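Local atomic coordinates of RAP1B (Serratia marcescens, PDB entry 4AX2), a protein that probably serves as an immunity (self-resistance) protein, protecting the bacterium against a cognate toxin delivered by its own type VI secretion system. Residues Ala26-Met31 with Val37-Leu42; Glu80-Leu85 with Arg125-Gly130. All blocks are in the same frame, centred on the assembly; numbering follows the deposited sequence.

Contact 1. Residues Ala26-Met31 with Val37-Leu42; sequences AFIKQM and VKELAL
In the all-helical fold of this immunity protein, the short turn of helix 26-29 is folded back against the first turns of helix 33-49, and M31 meets E39 where the two come together. The sulfur of M31 lies against the aliphatic part of the glutamate, SD to E39 CG at 3.8 Å, and its terminal methyl continues toward the carboxylate, with CE 3.9 Å from E39 CD. M31 is extended beyond CG, whereas E39 is bent at chi2 (-60°), which brings its carboxylate round beside the methionine's terminal methyl; the two side chains cross at about a right angle. I28 adds a looser contact, CD1 to E39 CG at 4.2 Å. The short helix 26-29 and helix 33-49 are joined here by a tight connection, and this corner also faces the second subunit of the dimer. A buried carboxylate needs polar partners, and E39 finds them on both oxygens: OE1 is hydrogen-bonded to NE2 of H116 of the second subunit, OE2 to Q35 and to the hydroxyl of Y115 in the same chain. A flexible, unbranched thioether suits M31, since it offers an apolar, polarisable surface to E39 CG while OE1 and OE2 bond elsewhere. Within 26-31, I28 CG1 sits 3.8 Å above the plane of the F27 ring, over its centre, and R113 of the second subunit packs on F27.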
loop_
_atom_site.group_PDB
_atom_site.type_symbol
_atom_site.label_atom_id
_atom_site.label_comp_id
_atom_site.label_asym_id
_atom_site.label_seq_id
_atom_site.Cartn_x
_atom_site.Cartn_y
_atom_site.Cartn_z
ATOM N N ALA A 26 10.283 2.392 -12.781
ATOM C CA ALA A 26 10.408 3.821 -13.032
ATOM C C ALA A 26 9.807 4.632 -11.888
ATOM O O ALA A 26 10.377 5.624 -11.440
ATOM C CB ALA A 26 9.745 4.192 -14.359
ATOM N N PHE A 27 8.646 4.209 -11.389
ATOM C CA PHE A 27 7.993 4.973 -10.331
ATOM C C PHE A 27 8.723 4.916 -8.975
ATOM O O PHE A 27 8.598 5.833 -8.169
ATOM C CB PHE A 27 6.506 4.563 -10.198
ATOM C CG PHE A 27 6.275 3.289 -9.451
ATOM C CD1 PHE A 27 6.451 2.056 -10.069
ATOM C CD2 PHE A 27 5.799 3.313 -8.149
ATOM C CE1 PHE A 27 6.215 0.874 -9.376
ATOM C CE2 PHE A 27 5.568 2.139 -7.456
ATOM C CZ PHE A 27 5.770 0.921 -8.070
ATOM N N ILE A 28 9.486 3.855 -8.737
ATOM C CA ILE A 28 10.302 3.705 -7.515
ATOM C C ILE A 28 11.566 4.585 -7.584
ATOM O O ILE A 28 11.993 5.206 -6.594
ATOM C CB ILE A 28 10.724 2.216 -7.338
ATOM C CG1 ILE A 28 9.511 1.290 -7.172
ATOM C CG2 ILE A 28 11.631 2.016 -6.119
ATOM C CD1 ILE A 28 8.693 1.639 -5.947
ATOM N N LYS A 29 12.142 4.640 -8.778
ATOM C CA LYS A 29 13.386 5.380 -9.022
ATOM C C LYS A 29 13.220 6.887 -8.854
ATOM O O LYS A 29 14.200 7.581 -8.636
ATOM C CB LYS A 29 13.899 5.070 -10.421
ATOM C CG LYS A 29 14.364 3.638 -10.556
ATOM C CD LYS A 29 14.840 3.329 -11.956
ATOM C CE LYS A 29 15.669 2.064 -11.969
ATOM N NZ LYS A 29 16.049 1.673 -13.359
ATOM N N GLN A 30 11.980 7.376 -8.952
ATOM C CA GLN A 30 11.665 8.786 -8.726
ATOM C C GLN A 30 11.335 9.123 -7.255
ATOM O O GLN A 30 11.174 10.303 -6.910
ATOM C CB GLN A 30 10.568 9.264 -9.690
ATOM C CG GLN A 30 9.214 8.620 -9.509
ATOM C CD GLN A 30 8.201 9.139 -10.504
ATOM O OE1 GLN A 30 7.186 9.734 -10.123
ATOM N NE2 GLN A 30 8.475 8.934 -11.790
ATOM N N MET A 31 11.236 8.114 -6.389
ATOM C CA MET A 31 10.847 8.337 -4.990
ATOM C C MET A 31 12.018 8.760 -4.137
ATOM O O MET A 31 13.102 8.236 -4.304
ATOM C CB MET A 31 10.333 7.058 -4.336
ATOM C CG MET A 31 8.942 6.665 -4.730
ATOM S SD MET A 31 8.565 5.054 -4.048
ATOM C CE MET A 31 6.910 4.955 -4.763
ATOM N N VAL A 37 11.810 2.606 1.293
ATOM C CA VAL A 37 11.830 1.752 2.466
ATOM C C VAL A 37 10.393 1.416 2.878
ATOM O O VAL A 37 10.108 0.280 3.249
ATOM C CB VAL A 37 12.567 2.417 3.634
ATOM C CG1 VAL A 37 12.433 1.561 4.886
ATOM C CG2 VAL A 37 14.045 2.668 3.277
ATOM N N LYS A 38 9.513 2.407 2.836
ATOM C CA LYS A 38 8.086 2.175 3.202
ATOM C C LYS A 38 7.409 1.215 2.229
ATOM O O LYS A 38 6.621 0.385 2.643
ATOM C CB LYS A 38 7.298 3.473 3.323
ATOM C CG LYS A 38 7.854 4.413 4.381
ATOM C CD LYS A 38 6.780 5.233 5.086
ATOM C CE LYS A 38 6.048 6.214 4.168
ATOM N NZ LYS A 38 4.859 6.885 4.820
ATOM N N GLU A 39 7.741 1.318 0.936
ATOM C CA GLU A 39 7.211 0.384 -0.057
ATOM C C GLU A 39 7.665 -1.034 0.268
ATOM O O GLU A 39 6.889 -1.988 0.135
ATOM C CB GLU A 39 7.668 0.718 -1.476
ATOM C CG GLU A 39 7.407 2.144 -1.930
ATOM C CD GLU A 39 5.943 2.527 -1.910
ATOM O OE1 GLU A 39 5.214 2.031 -2.793
ATOM O OE2 GLU A 39 5.560 3.370 -1.078
ATOM N N LEU A 40 8.932 -1.181 0.662
ATOM C CA LEU A 40 9.445 -2.496 1.035
ATOM C C LEU A 40 8.669 -3.022 2.247
ATOM O O LEU A 40 8.205 -4.172 2.257
ATOM C CB LEU A 40 10.946 -2.422 1.359
ATOM C CG LEU A 40 11.655 -3.705 1.798
ATOM C CD1 LEU A 40 13.150 -3.584 1.516
ATOM C CD2 LEU A 40 11.427 -4.016 3.278
ATOM N N ALA A 41 8.524 -2.164 3.254
ATOM C CA ALA A 41 7.838 -2.548 4.489
ATOM C C ALA A 41 6.388 -2.966 4.244
ATOM O O ALA A 41 5.949 -3.988 4.758
ATOM C CB ALA A 41 7.905 -1.422 5.526
ATOM N N LEU A 42 5.662 -2.179 3.464
ATOM C CA LEU A 42 4.271 -2.508 3.104
ATOM C C LEU A 42 4.198 -3.851 2.361
ATOM O O LEU A 42 3.408 -4.730 2.716
ATOM C CB LEU A 42 3.701 -1.369 2.245
ATOM C CG LEU A 42 2.290 -1.585 1.672
ATOM C CD1 LEU A 42 1.281 -1.965 2.757
ATOM C CD2 LEU A 42 1.833 -0.348 0.927
#

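Contact 2. Residues Glu80-Leu85 with Arg125-Gly130; sequences EKINVL and RQLIAG. With EDO (1,2-ethanediol), chain E.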
loop_
_atom_site.group_PDB
_atom_site.type_symbol
_atom_site.label_atom_id
_atom_site.label_comp_id
_atom_site.label_asym_id
_atom_site.label_seq_id
_atom_site.Cartn_x
_atom_site.Cartn_y
_atom_site.Cartn_z
ATOM N N GLU A 80 16.048 -6.811 9.958
ATOM C CA GLU A 80 15.364 -7.135 11.210
ATOM C C GLU A 80 14.720 -5.919 11.850
ATOM O O GLU A 80 13.704 -6.060 12.501
ATOM C CB GLU A 80 16.268 -7.874 12.194
ATOM C CG GLU A 80 16.789 -9.195 11.667
ATOM C CD GLU A 80 15.706 -10.177 11.219
ATOM O OE1 GLU A 80 14.528 -10.025 11.613
ATOM O OE2 GLU A 80 16.061 -11.133 10.472
ATOM N N LYS A 81 15.286 -4.733 11.674
ATOM C CA LYS A 81 14.646 -3.533 12.210
ATOM C C LYS A 81 13.264 -3.346 11.558
ATOM O O LYS A 81 12.267 -3.146 12.264
ATOM C CB LYS A 81 15.535 -2.295 12.039
ATOM C CG LYS A 81 16.649 -2.210 13.078
ATOM C CD LYS A 81 17.343 -0.855 13.099
ATOM C CE LYS A 81 18.313 -0.715 14.271
ATOM N NZ LYS A 81 17.633 -0.438 15.579
ATOM N N ILE A 82 13.202 -3.441 10.228
ATOM C CA ILE A 82 11.911 -3.409 9.501
ATOM C C ILE A 82 10.987 -4.541 9.938
ATOM O O ILE A 82 9.814 -4.338 10.167
ATOM C CB ILE A 82 12.127 -3.482 7.975
ATOM C CG1 ILE A 82 12.691 -2.155 7.458
ATOM C CG2 ILE A 82 10.827 -3.818 7.227
ATOM C CD1 ILE A 82 11.705 -0.991 7.580
ATOM N N ASN A 83 11.538 -5.747 10.078
ATOM C CA ASN A 83 10.714 -6.900 10.387
ATOM C C ASN A 83 10.152 -6.843 11.792
ATOM O O ASN A 83 9.005 -7.171 11.992
ATOM C CB ASN A 83 11.455 -8.206 10.109
ATOM C CG ASN A 83 11.541 -8.506 8.630
ATOM O OD1 ASN A 83 11.221 -7.659 7.794
ATOM N ND2 ASN A 83 11.980 -9.717 8.295
ATOM N N VAL A 84 10.955 -6.410 12.761
ATOM C CA VAL A 84 10.430 -6.189 14.113
ATOM C C VAL A 84 9.255 -5.165 14.089
ATOM O O VAL A 84 8.217 -5.388 14.713
ATOM C CB VAL A 84 11.532 -5.746 15.089
ATOM C CG1 VAL A 84 10.923 -5.243 16.386
ATOM C CG2 VAL A 84 12.511 -6.902 15.389
ATOM N N LEU A 85 9.426 -4.067 13.366
ATOM C CA LEU A 85 8.345 -3.065 13.254
ATOM C C LEU A 85 7.087 -3.651 12.599
ATOM O O LEU A 85 5.982 -3.484 13.124
ATOM C CB LEU A 85 8.838 -1.811 12.540
ATOM C CG LEU A 85 7.828 -0.658 12.512
ATOM C CD1 LEU A 85 7.444 -0.241 13.931
ATOM C CD2 LEU A 85 8.418 0.486 11.702
ATOM N N ARG A 125 13.917 6.776 7.378
ATOM C CA ARG A 125 14.973 7.752 7.188
ATOM C C ARG A 125 16.285 7.250 7.778
ATOM O O ARG A 125 17.345 7.474 7.198
ATOM C CB ARG A 125 14.570 9.081 7.817
ATOM C CG ARG A 125 13.421 9.725 7.061
ATOM C CD ARG A 125 12.713 10.795 7.871
ATOM N NE ARG A 125 11.452 11.134 7.222
ATOM C CZ ARG A 125 11.311 11.965 6.192
ATOM N NH1 ARG A 125 12.362 12.598 5.669
ATOM N NH2 ARG A 125 10.093 12.171 5.684
ATOM N N GLN A 126 16.200 6.525 8.892
ATOM C CA GLN A 126 17.388 6.003 9.582
ATOM C C GLN A 126 18.135 4.923 8.800
ATOM O O GLN A 126 19.356 4.801 8.931
ATOM C CB GLN A 126 16.991 5.440 10.951
ATOM C CG GLN A 126 16.388 6.482 11.879
ATOM C CD GLN A 126 15.938 5.902 13.202
ATOM O OE1 GLN A 126 15.443 4.776 13.259
ATOM N NE2 GLN A 126 16.096 6.680 14.276
ATOM N N LEU A 127 17.424 4.167 7.966
ATOM C CA LEU A 127 17.999 2.999 7.289
ATOM C C LEU A 127 18.611 3.287 5.912
ATOM O O LEU A 127 18.960 2.342 5.173
ATOM C CB LEU A 127 16.926 1.903 7.159
ATOM C CG LEU A 127 16.394 1.365 8.500
ATOM C CD1 LEU A 127 15.360 0.281 8.272
ATOM C CD2 LEU A 127 17.530 0.869 9.403
ATOM N N ILE A 128 18.687 4.570 5.555
ATOM C CA ILE A 128 19.225 5.007 4.262
ATOM C C ILE A 128 20.586 5.665 4.466
ATOM O O ILE A 128 20.723 6.586 5.282
ATOM C CB ILE A 128 18.260 5.973 3.532
ATOM C CG1 ILE A 128 16.975 5.229 3.128
ATOM C CG2 ILE A 128 18.918 6.594 2.296
ATOM C CD1 ILE A 128 17.193 3.998 2.254
ATOM N N ALA A 129 21.592 5.153 3.759
ATOM C CA ALA A 129 22.914 5.797 3.725
ATOM C C ALA A 129 22.794 7.133 3.007
ATOM O O ALA A 129 22.060 7.257 2.022
ATOM C CB ALA A 129 23.944 4.906 3.034
ATOM N N GLY A 130 23.507 8.139 3.504
ATOM C CA GLY A 130 23.356 9.499 3.005
ATOM C C GLY A 130 21.998 10.139 3.259
ATOM O O GLY A 130 21.238 9.722 4.152
HETATM C C1 EDO E . 11.208 16.030 4.814
HETATM O O1 EDO E . 12.561 15.579 4.871
HETATM C C2 EDO E . 10.745 15.979 3.361
HETATM O O2 EDO E . 9.963 14.803 3.181
#
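R125 NH1 donates a weak hydrogen bond to O1 of a bound 1,2-ethanediol, at 3.1 Å and with an N-H...O angle of only 127°. This arginine stands near the C-terminal end of helix 118-126, which packs beside helix 75-89 in the helical bundle. The diol, probably taken up from the crystallisation liquor, is also hydrogen-bonded to D133, and its O2 lies in the guanidinium plane at the edge, 3.6 Å from R125 NH2. An arginine suits this place because its long arm, extended from CG to NE, carries the charge well away from the backbone, toward D121 and D133, with which it makes long, weak ion pairs. Between the segments themselves the contact is apolar: L127, the first residue to leave helical backbone angles, meets the facing helix. Leucine fits there because its fork offers two methyls to two consecutive residues of that helix. CD1 meets the longer branch of I82, touching CG1 at 3.7 Å and CD1 at 3.9 Å. I82 sets CG1 beside its own backbone N (chi1 -73°), which leaves CG2 anti to that N and sends the longer branch to the leucine. The beta-branched isoleucine also packs on L120 and L123 of helix 118-126. K81 lies at the exposed margin, where a lysine can use its methylenes for apolar cover while its amine can point to solvent: its CD rests 4.1 Å from L127 CD2.

Overall arrangement
From the N terminus, contact 1 closes first: a five-residue link, mostly helical, joins its segments and folds helix 26-29 onto helix 33-49. The chain then runs through helix 55-67 to helix 75-89, where contact 2 opens; it closes 39 residues later, at the end of helix 118-126. The two contacts are thus in series, neither nested nor crossed. They nevertheless meet in space, with centres about 14 Å apart, because helix 33-49, which carries one side of contact 1, also packs against both segments of contact 2: V37 packs on I128 and I82, and L40 and A41 also touch I82. Contact 1 faces the second subunit, whereas no other protein chain of the assembly touches the segments of contact 2.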